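Local coordinates for protocadherin gamma-B3 (Homo sapiens, PDB 5K8R), which probably acts as a calcium-dependent cell-adhesion protein that may help to establish and maintain specific neuronal connections in the brain, at residues I112-L117 with A203-N208; P146-I151 with A168-E173; A245-A250 with V289-G294. All coordinates share one frame; numbering follows the deposited sequence.

Interaction 1. Residues I112-L117 with A203-N208; sequences ISELAL and ADANDN. With CA (calcium ion), chain J; CA (calcium ion), chain I; CA (calcium ion), chain H.
Ser113 and Ala203 form a parallel beta bridge, and the two segments run on in nearly the same direction, 10° apart end to end. Ala203 is held through both its backbone N and its backbone O: the N donates to Ile112 O at 2.7 Å, while the O accepts from Glu114 N at 3.1 Å. Segment 112-117 then curls into a type I turn, Ser113 to Ala116, bringing Glu114 over segment 203-208.

Glu114 carries the contact: with chi1 at 48°, CG sits between backbone N and carbonyl carbon, and the side chain extends straight toward the ions. Glu114 OE2 binds the calcium of chain J at 2.4 Å and, through the anti lone pair, takes a nearly straight bond from Ala205 N at 2.5 Å. OE1 binds the second calcium, that of chain I. Asp207 comes to meet Glu114 tip to tip, the two carboxylate planes 75° apart; Glu114 OE1 and Asp207 OD2 lie 3.0 Å apart, a closeness of like charges that the bound calciums probably offset. Asp207 bridges both calciums, and Ala205 O and Asp204 OD1 add two more ligands to the chain J ion; Asp204 also has outside polar partners in Glu241 and the Arg172 guanidinium. Glu114 CG touches Ala205 CB, and Leu115 CG rests on that CB at 3.6 Å.

Asn206 and Asn208 O serve a third calcium farther along. ADANDN contains the DXNDN linker motif of cadherins, and its pairing with a glutamate just past the end of the first strand is the classic calcium site between successive repeats, here the second and third.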
loop_
_atom_site.group_PDB
_atom_site.type_symbol
_atom_site.label_atom_id
_atom_site.label_comp_id
_atom_site.label_asym_id
_atom_site.label_seq_id
_atom_site.Cartn_x
_atom_site.Cartn_y
_atom_site.Cartn_z
ATOM N N ILE A 112 0.742 -1.701 -13.630
ATOM C CA ILE A 112 -0.145 -0.544 -13.654
ATOM C C ILE A 112 -1.243 -0.769 -12.626
ATOM O O ILE A 112 -1.912 -1.808 -12.647
ATOM C CB ILE A 112 -0.755 -0.317 -15.051
ATOM C CG1 ILE A 112 0.342 -0.036 -16.081
ATOM C CG2 ILE A 112 -1.766 0.819 -15.012
ATOM C CD1 ILE A 112 -0.171 0.098 -17.500
ATOM N N SER A 113 -1.430 0.197 -11.731
ATOM C CA SER A 113 -2.472 0.077 -10.722
ATOM C C SER A 113 -3.845 0.300 -11.343
ATOM O O SER A 113 -3.999 1.039 -12.319
ATOM C CB SER A 113 -2.247 1.078 -9.589
ATOM O OG SER A 113 -2.738 2.360 -9.938
ATOM N N GLU A 114 -4.852 -0.353 -10.761
ATOM C CA GLU A 114 -6.220 -0.212 -11.242
ATOM C C GLU A 114 -6.800 1.172 -10.978
ATOM O O GLU A 114 -7.879 1.479 -11.494
ATOM C CB GLU A 114 -7.109 -1.280 -10.604
ATOM C CG GLU A 114 -6.937 -1.397 -9.103
ATOM C CD GLU A 114 -7.718 -2.552 -8.513
ATOM O OE1 GLU A 114 -8.712 -2.984 -9.134
ATOM O OE2 GLU A 114 -7.332 -3.031 -7.426
ATOM N N LEU A 115 -6.118 2.007 -10.195
ATOM C CA LEU A 115 -6.538 3.387 -9.989
ATOM C C LEU A 115 -6.174 4.296 -11.156
ATOM O O LEU A 115 -6.470 5.494 -11.099
ATOM C CB LEU A 115 -5.925 3.942 -8.701
ATOM C CG LEU A 115 -6.495 3.414 -7.384
ATOM C CD1 LEU A 115 -5.750 4.006 -6.198
ATOM C CD2 LEU A 115 -7.984 3.710 -7.289
ATOM N N ALA A 116 -5.540 3.762 -12.199
ATOM C CA ALA A 116 -5.168 4.576 -13.348
ATOM C C ALA A 116 -6.411 5.117 -14.040
ATOM O O ALA A 116 -7.323 4.361 -14.391
ATOM C CB ALA A 116 -4.328 3.756 -14.328
ATOM N N LEU A 117 -6.449 6.432 -14.227
ATOM C CA LEU A 117 -7.590 7.070 -14.860
ATOM C C LEU A 117 -7.569 6.831 -16.366
ATOM O O LEU A 117 -6.532 6.528 -16.962
ATOM C CB LEU A 117 -7.596 8.571 -14.571
ATOM C CG LEU A 117 -7.574 8.979 -13.098
ATOM C CD1 LEU A 117 -7.558 10.494 -12.964
ATOM C CD2 LEU A 117 -8.760 8.384 -12.359
ATOM N N ALA A 203 -1.827 -3.851 -10.889
ATOM C CA ALA A 203 -1.531 -3.757 -9.467
ATOM C C ALA A 203 -2.807 -3.491 -8.677
ATOM O O ALA A 203 -3.658 -2.697 -9.088
ATOM C CB ALA A 203 -0.509 -2.652 -9.207
ATOM N N ASP A 204 -2.933 -4.158 -7.532
ATOM C CA ASP A 204 -4.149 -4.079 -6.735
ATOM C C ASP A 204 -4.244 -2.748 -6.002
ATOM O O ASP A 204 -3.244 -2.211 -5.517
ATOM C CB ASP A 204 -4.200 -5.222 -5.722
ATOM C CG ASP A 204 -5.491 -5.234 -4.920
ATOM O OD1 ASP A 204 -6.576 -5.136 -5.534
ATOM O OD2 ASP A 204 -5.421 -5.334 -3.678
ATOM N N ALA A 205 -5.462 -2.222 -5.921
ATOM C CA ALA A 205 -5.780 -1.073 -5.091
ATOM C C ALA A 205 -6.889 -1.451 -4.120
ATOM O O ALA A 205 -7.666 -2.378 -4.362
ATOM C CB ALA A 205 -6.206 0.131 -5.937
ATOM N N ASN A 206 -6.956 -0.723 -3.007
ATOM C CA ASN A 206 -7.941 -1.009 -1.964
ATOM C C ASN A 206 -9.269 -0.316 -2.276
ATOM O O ASN A 206 -9.758 0.537 -1.535
ATOM C CB ASN A 206 -7.403 -0.589 -0.602
ATOM C CG ASN A 206 -8.203 -1.178 0.543
ATOM O OD1 ASN A 206 -8.455 -2.382 0.581
ATOM N ND2 ASN A 206 -8.620 -0.329 1.472
ATOM N N ASP A 207 -9.858 -0.707 -3.405
ATOM C CA ASP A 207 -11.117 -0.142 -3.864
ATOM C C ASP A 207 -12.323 -0.986 -3.471
ATOM O O ASP A 207 -13.427 -0.743 -3.972
ATOM C CB ASP A 207 -11.087 0.055 -5.384
ATOM C CG ASP A 207 -10.606 -1.178 -6.129
ATOM O OD1 ASP A 207 -10.709 -2.296 -5.582
ATOM O OD2 ASP A 207 -10.126 -1.027 -7.273
ATOM N N ASN A 208 -12.143 -1.965 -2.592
ATOM C CA ASN A 208 -13.231 -2.836 -2.150
ATOM C C ASN A 208 -13.245 -2.893 -0.630
ATOM O O ASN A 208 -12.301 -3.444 -0.026
ATOM C CB ASN A 208 -13.088 -4.236 -2.739
ATOM C CG ASN A 208 -13.324 -4.266 -4.235
ATOM O OD1 ASN A 208 -14.465 -4.312 -4.693
ATOM N ND2 ASN A 208 -12.242 -4.242 -5.007
HETATM CA CA CA J . -8.862 -3.950 -5.792
HETATM CA CA CA I . -11.196 -2.884 -8.585
HETATM CA CA CA H . -10.139 -4.098 0.679
HETATM O O HOH W 1 -12.109 -1.344 -10.324
#

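Interaction 2. Residues P146-I151 with A168-E173; sequences PHFSLI and APLDRE. With CA (calcium ion), chain I; CA (calcium ion), chain J.
His147 and Ala168 come closest, CA to CA 4.8 Å, where the chain entering strand 148-154 passes the loop that follows strand 160-166, and the backbone link there is a weak bond from Ala168 N to His147 O at 3.4 Å.

The His147 ring lies with its edge toward the loop: CD2 comes within 3.2 Å of Pro169 O, which sits in the ring plane, so a C-H rather than a ring nitrogen faces that carbonyl. Ala168 CB packs near the same carbon, 4.1 Å from His147 CD2. One residue on, the Phe148 ring reaches inward and crosses the Leu170 side chain at about a right angle. Both methyls of Leu170 meet the far end of the ring, CD2 at 3.7 Å and CD1 at 3.9 Å from Phe148 CZ. Leu170 CG stands anti to its carbonyl carbon (chi1 -62°), which turns the fork toward that ring.

Past Leu170 the loop turns to the calciums. Asp171 OD1 binds the ion of chain I at 2.4 Å, and Glu173 spans both ions with its two oxygens, although its modelled metal distances are too short to be trusted in detail.

The phenylalanine and leucine plug the interior of the cadherin beta sandwich: Phe148 also touches Leu164 and Leu166 of strand 160-166, Leu180 of strand 177-186 and Val200 of strand 193-203, while Leu170 lies on Val202, and the His147 ring meets that of His178 with the planes at about 55°.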
loop_
_atom_site.group_PDB
_atom_site.type_symbol
_atom_site.label_atom_id
_atom_site.label_comp_id
_atom_site.label_asym_id
_atom_site.label_seq_id
_atom_site.Cartn_x
_atom_site.Cartn_y
_atom_site.Cartn_z
ATOM N N PRO A 146 -9.359 -4.032 -25.908
ATOM C CA PRO A 146 -10.475 -3.214 -25.402
ATOM C C PRO A 146 -10.069 -2.192 -24.352
ATOM O O PRO A 146 -10.803 -1.215 -24.157
ATOM C CB PRO A 146 -11.438 -4.256 -24.813
ATOM C CG PRO A 146 -11.059 -5.548 -25.467
ATOM C CD PRO A 146 -9.579 -5.469 -25.676
ATOM N N HIS A 147 -8.936 -2.375 -23.675
ATOM C CA HIS A 147 -8.534 -1.480 -22.597
ATOM C C HIS A 147 -7.413 -0.523 -22.968
ATOM O O HIS A 147 -7.384 0.596 -22.452
ATOM C CB HIS A 147 -8.098 -2.285 -21.366
ATOM C CG HIS A 147 -9.224 -2.983 -20.670
ATOM N ND1 HIS A 147 -9.760 -4.169 -21.122
ATOM C CD2 HIS A 147 -9.917 -2.659 -19.552
ATOM C CE1 HIS A 147 -10.732 -4.549 -20.313
ATOM N NE2 HIS A 147 -10.848 -3.649 -19.352
ATOM N N PHE A 148 -6.492 -0.925 -23.838
ATOM C CA PHE A 148 -5.314 -0.129 -24.149
ATOM C C PHE A 148 -5.263 0.204 -25.631
ATOM O O PHE A 148 -5.587 -0.630 -26.482
ATOM C CB PHE A 148 -4.029 -0.861 -23.749
ATOM C CG PHE A 148 -3.892 -1.086 -22.274
ATOM C CD1 PHE A 148 -3.257 -0.151 -21.474
ATOM C CD2 PHE A 148 -4.394 -2.235 -21.686
ATOM C CE1 PHE A 148 -3.127 -0.357 -20.115
ATOM C CE2 PHE A 148 -4.268 -2.445 -20.327
ATOM C CZ PHE A 148 -3.634 -1.505 -19.540
ATOM N N SER A 149 -4.853 1.431 -25.928
ATOM C CA SER A 149 -4.507 1.874 -27.269
ATOM C C SER A 149 -3.071 2.387 -27.258
ATOM O O SER A 149 -2.379 2.347 -26.237
ATOM C CB SER A 149 -5.476 2.952 -27.765
ATOM O OG SER A 149 -6.756 2.405 -28.033
ATOM N N LEU A 150 -2.624 2.883 -28.406
ATOM C CA LEU A 150 -1.262 3.371 -28.556
ATOM C C LEU A 150 -1.276 4.725 -29.247
ATOM O O LEU A 150 -2.013 4.931 -30.215
ATOM C CB LEU A 150 -0.403 2.378 -29.353
ATOM C CG LEU A 150 1.079 2.708 -29.557
ATOM C CD1 LEU A 150 1.924 1.455 -29.405
ATOM C CD2 LEU A 150 1.313 3.337 -30.921
ATOM N N ILE A 151 -0.464 5.646 -28.736
ATOM C CA ILE A 151 -0.210 6.922 -29.390
ATOM C C ILE A 151 1.248 6.936 -29.824
ATOM O O ILE A 151 2.114 6.385 -29.138
ATOM C CB ILE A 151 -0.534 8.121 -28.474
ATOM C CG1 ILE A 151 0.379 8.138 -27.248
ATOM C CG2 ILE A 151 -1.989 8.076 -28.037
ATOM C CD1 ILE A 151 0.119 9.299 -26.311
ATOM N N ALA A 168 -9.921 2.545 -21.233
ATOM C CA ALA A 168 -10.961 1.976 -20.392
ATOM C C ALA A 168 -10.341 1.617 -19.049
ATOM O O ALA A 168 -9.200 1.136 -19.006
ATOM C CB ALA A 168 -11.600 0.732 -21.027
ATOM N N PRO A 169 -11.057 1.839 -17.947
ATOM C CA PRO A 169 -10.469 1.603 -16.624
ATOM C C PRO A 169 -10.084 0.145 -16.419
ATOM O O PRO A 169 -10.613 -0.767 -17.057
ATOM C CB PRO A 169 -11.584 2.022 -15.656
ATOM C CG PRO A 169 -12.461 2.933 -16.455
ATOM C CD PRO A 169 -12.413 2.404 -17.858
ATOM N N LEU A 170 -9.138 -0.063 -15.509
ATOM C CA LEU A 170 -8.668 -1.391 -15.147
ATOM C C LEU A 170 -9.331 -1.852 -13.854
ATOM O O LEU A 170 -9.713 -1.041 -13.006
ATOM C CB LEU A 170 -7.147 -1.412 -14.983
ATOM C CG LEU A 170 -6.310 -1.071 -16.217
ATOM C CD1 LEU A 170 -4.826 -1.131 -15.888
ATOM C CD2 LEU A 170 -6.644 -2.002 -17.370
ATOM N N ASP A 171 -9.474 -3.167 -13.723
ATOM C CA ASP A 171 -10.085 -3.780 -12.551
ATOM C C ASP A 171 -9.423 -5.129 -12.311
ATOM O O ASP A 171 -9.741 -6.115 -12.977
ATOM C CB ASP A 171 -11.589 -3.955 -12.756
ATOM C CG ASP A 171 -12.303 -4.393 -11.491
ATOM O OD1 ASP A 171 -11.701 -4.289 -10.402
ATOM O OD2 ASP A 171 -13.464 -4.840 -11.588
ATOM N N ARG A 172 -8.495 -5.165 -11.362
ATOM C CA ARG A 172 -7.777 -6.364 -11.054
ATOM C C ARG A 172 -8.719 -7.438 -10.630
ATOM O O ARG A 172 -8.481 -8.599 -10.811
ATOM C CB ARG A 172 -6.778 -6.109 -9.958
ATOM C CG ARG A 172 -5.947 -7.320 -9.650
ATOM C CD ARG A 172 -5.279 -7.243 -8.297
ATOM N NE ARG A 172 -6.145 -7.645 -7.200
ATOM C CZ ARG A 172 -6.515 -8.888 -6.947
ATOM N NH1 ARG A 172 -6.109 -9.876 -7.698
ATOM N NH2 ARG A 172 -7.299 -9.142 -5.939
ATOM N N GLU A 173 -9.845 -7.035 -10.049
ATOM C CA GLU A 173 -10.850 -7.998 -9.600
ATOM C C GLU A 173 -11.528 -8.668 -10.794
ATOM O O GLU A 173 -12.012 -9.796 -10.702
ATOM C CB GLU A 173 -11.894 -7.311 -8.718
ATOM C CG GLU A 173 -11.341 -6.768 -7.410
ATOM C CD GLU A 173 -10.697 -5.405 -7.572
ATOM O OE1 GLU A 173 -11.110 -4.655 -8.482
ATOM O OE2 GLU A 173 -9.777 -5.084 -6.790
HETATM CA CA CA I . -11.196 -2.884 -8.585
HETATM CA CA CA J . -8.862 -3.950 -5.792
HETATM O O HOH W 1 -12.109 -1.344 -10.324
#

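Interaction 3. Residues A245-A250 with V289-G294; sequences AEIIYA and VEAKDG. With CA (calcium ion), chain H.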
loop_
_atom_site.group_PDB
_atom_site.type_symbol
_atom_site.label_atom_id
_atom_site.label_comp_id
_atom_site.label_asym_id
_atom_site.label_seq_id
_atom_site.Cartn_x
_atom_site.Cartn_y
_atom_site.Cartn_z
ATOM N N ALA A 245 -6.769 -7.050 1.741
ATOM C CA ALA A 245 -7.807 -8.030 2.016
ATOM C C ALA A 245 -7.763 -8.596 3.428
ATOM O O ALA A 245 -8.729 -9.250 3.838
ATOM C CB ALA A 245 -7.729 -9.190 1.011
ATOM N N GLU A 246 -6.684 -8.375 4.177
ATOM C CA GLU A 246 -6.602 -8.855 5.551
ATOM C C GLU A 246 -7.596 -8.094 6.419
ATOM O O GLU A 246 -7.539 -6.863 6.504
ATOM C CB GLU A 246 -5.184 -8.689 6.088
ATOM C CG GLU A 246 -4.127 -9.446 5.302
ATOM C CD GLU A 246 -2.734 -9.252 5.867
ATOM O OE1 GLU A 246 -2.599 -8.548 6.889
ATOM O OE2 GLU A 246 -1.775 -9.804 5.288
ATOM N N ILE A 247 -8.499 -8.822 7.071
ATOM C CA ILE A 247 -9.609 -8.234 7.813
ATOM C C ILE A 247 -9.416 -8.506 9.298
ATOM O O ILE A 247 -9.139 -9.644 9.698
ATOM C CB ILE A 247 -10.959 -8.786 7.325
ATOM C CG1 ILE A 247 -11.200 -8.384 5.870
ATOM C CG2 ILE A 247 -12.092 -8.299 8.217
ATOM C CD1 ILE A 247 -12.462 -8.964 5.277
ATOM N N ILE A 248 -9.636 -7.468 10.104
ATOM C CA ILE A 248 -9.556 -7.548 11.559
ATOM C C ILE A 248 -10.919 -7.169 12.152
ATOM O O ILE A 248 -11.427 -6.076 11.908
ATOM C CB ILE A 248 -8.475 -6.610 12.122
ATOM C CG1 ILE A 248 -8.795 -5.155 11.769
ATOM C CG2 ILE A 248 -7.103 -7.000 11.595
ATOM C CD1 ILE A 248 -7.903 -4.148 12.465
ATOM N N TYR A 249 -11.506 -8.081 12.925
ATOM C CA TYR A 249 -12.808 -7.877 13.540
ATOM C C TYR A 249 -12.632 -7.392 14.973
ATOM O O TYR A 249 -11.673 -7.758 15.657
ATOM C CB TYR A 249 -13.629 -9.169 13.534
ATOM C CG TYR A 249 -13.761 -9.825 12.180
ATOM C CD1 TYR A 249 -14.817 -9.512 11.335
ATOM C CD2 TYR A 249 -12.836 -10.768 11.750
ATOM C CE1 TYR A 249 -14.945 -10.115 10.098
ATOM C CE2 TYR A 249 -12.956 -11.377 10.515
ATOM C CZ TYR A 249 -14.011 -11.046 9.693
ATOM O OH TYR A 249 -14.134 -11.649 8.462
ATOM N N ALA A 250 -13.575 -6.570 15.428
ATOM C CA ALA A 250 -13.511 -6.055 16.788
ATOM C C ALA A 250 -14.897 -5.608 17.228
ATOM O O ALA A 250 -15.741 -5.257 16.402
ATOM C CB ALA A 250 -12.519 -4.892 16.903
ATOM N N VAL A 289 -20.233 -4.894 15.660
ATOM C CA VAL A 289 -19.003 -5.526 15.197
ATOM C C VAL A 289 -18.464 -4.739 14.009
ATOM O O VAL A 289 -19.217 -4.398 13.088
ATOM C CB VAL A 289 -19.231 -7.002 14.820
ATOM C CG1 VAL A 289 -17.966 -7.601 14.224
ATOM C CG2 VAL A 289 -19.674 -7.795 16.041
ATOM N N GLU A 290 -17.164 -4.458 14.037
ATOM C CA GLU A 290 -16.469 -3.719 12.994
ATOM C C GLU A 290 -15.420 -4.608 12.342
ATOM O O GLU A 290 -14.722 -5.365 13.025
ATOM C CB GLU A 290 -15.799 -2.462 13.564
ATOM C CG GLU A 290 -14.906 -1.720 12.580
ATOM C CD GLU A 290 -14.015 -0.698 13.257
ATOM O OE1 GLU A 290 -13.794 -0.817 14.481
ATOM O OE2 GLU A 290 -13.538 0.227 12.569
ATOM N N ALA A 291 -15.318 -4.511 11.018
ATOM C CA ALA A 291 -14.301 -5.204 10.239
ATOM C C ALA A 291 -13.496 -4.179 9.456
ATOM O O ALA A 291 -14.070 -3.341 8.750
ATOM C CB ALA A 291 -14.928 -6.224 9.287
ATOM N N LYS A 292 -12.172 -4.242 9.585
ATOM C CA LYS A 292 -11.272 -3.325 8.902
ATOM C C LYS A 292 -10.300 -4.102 8.025
ATOM O O LYS A 292 -10.017 -5.277 8.276
ATOM C CB LYS A 292 -10.486 -2.464 9.900
ATOM C CG LYS A 292 -11.344 -1.547 10.754
ATOM C CD LYS A 292 -10.503 -0.832 11.800
ATOM C CE LYS A 292 -9.368 -0.049 11.158
ATOM N NZ LYS A 292 -8.507 0.617 12.177
ATOM N N ASP A 293 -9.789 -3.438 6.992
ATOM C CA ASP A 293 -8.775 -4.019 6.128
ATOM C C ASP A 293 -7.469 -3.235 6.260
ATOM O O ASP A 293 -7.319 -2.377 7.140
ATOM C CB ASP A 293 -9.271 -4.081 4.677
ATOM C CG ASP A 293 -9.660 -2.721 4.119
ATOM O OD1 ASP A 293 -9.444 -1.696 4.799
ATOM O OD2 ASP A 293 -10.175 -2.681 2.980
ATOM N N GLY A 294 -6.515 -3.536 5.376
ATOM C CA GLY A 294 -5.229 -2.858 5.434
ATOM C C GLY A 294 -5.314 -1.389 5.062
ATOM O O GLY A 294 -4.604 -0.556 5.632
HETATM CA CA CA H . -10.139 -4.098 0.679
#
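Lys292 O takes two donors from consecutive residues of the facing segment: Ile248 N donates to it at 2.9 Å, in the carbonyl plane, and Ile247 CA brings a C-H to it at 3.0 Å. Glu290 O is gripped in the same way, by Ala250 N at 2.9 Å and by the C-H of Tyr249 CA. Lys292 N and Glu290 N return the bonds to Ile248 O and Ala250 O, so Ile248 with Lys292 and Ala250 with Glu290 are hydrogen-bonded antiparallel pairs, and Tyr249 with Ala291 is the non-hydrogen-bonded pair between them. The strand axes pass 4.7 Å apart at 161°.

This is the edge of a four-stranded mixed sheet in the third cadherin repeat, where strand 248-252 is outermost and strand 284-292 runs beside it. On the Tyr249 and Ala291 side, facing the sandwich interior, Ile247 CG2 sits 3.7 Å above one face of the Tyr249 ring, offset toward its rim, and also touches Ala291 CB. The phenol reaches across to strand 230-237, where its OH hydrogen-bonds Ala236 N. On the other side Ile248 CG1, set between backbone N and carbonyl carbon (chi1 61°), lies 3.7 Å from Lys292 CB; the lysine tip leads away from this contact. Beyond the paired residues, Glu246 O receives a C-H from Asp293 CA at 3.1 Å. Asp293 OD2 binds the calcium of chain H at 2.7 Å.

In the fold
The three interactions lie around the three calcium ions at the junction of the second and third cadherin repeats. Interaction 2 is nested inside the loop closed by interaction 1, their centres about 12 Å apart, and both supply ligands to the ions of chain J and chain I; Glu114 and Glu173 each reach both ions. A salt bridge of 3.0 Å from Arg172 NE to Asp204 OD1 also joins them. Interaction 3 belongs to the next repeat, its centre about 20 Å from that of interaction 1; interaction 2 does not touch it, their nearest atoms being about 7 Å apart. Interactions 1 and 3 share the ion of chain H through Asn206, Asn208 and Asp293; Asp240 contributes to this site and to that of chain J.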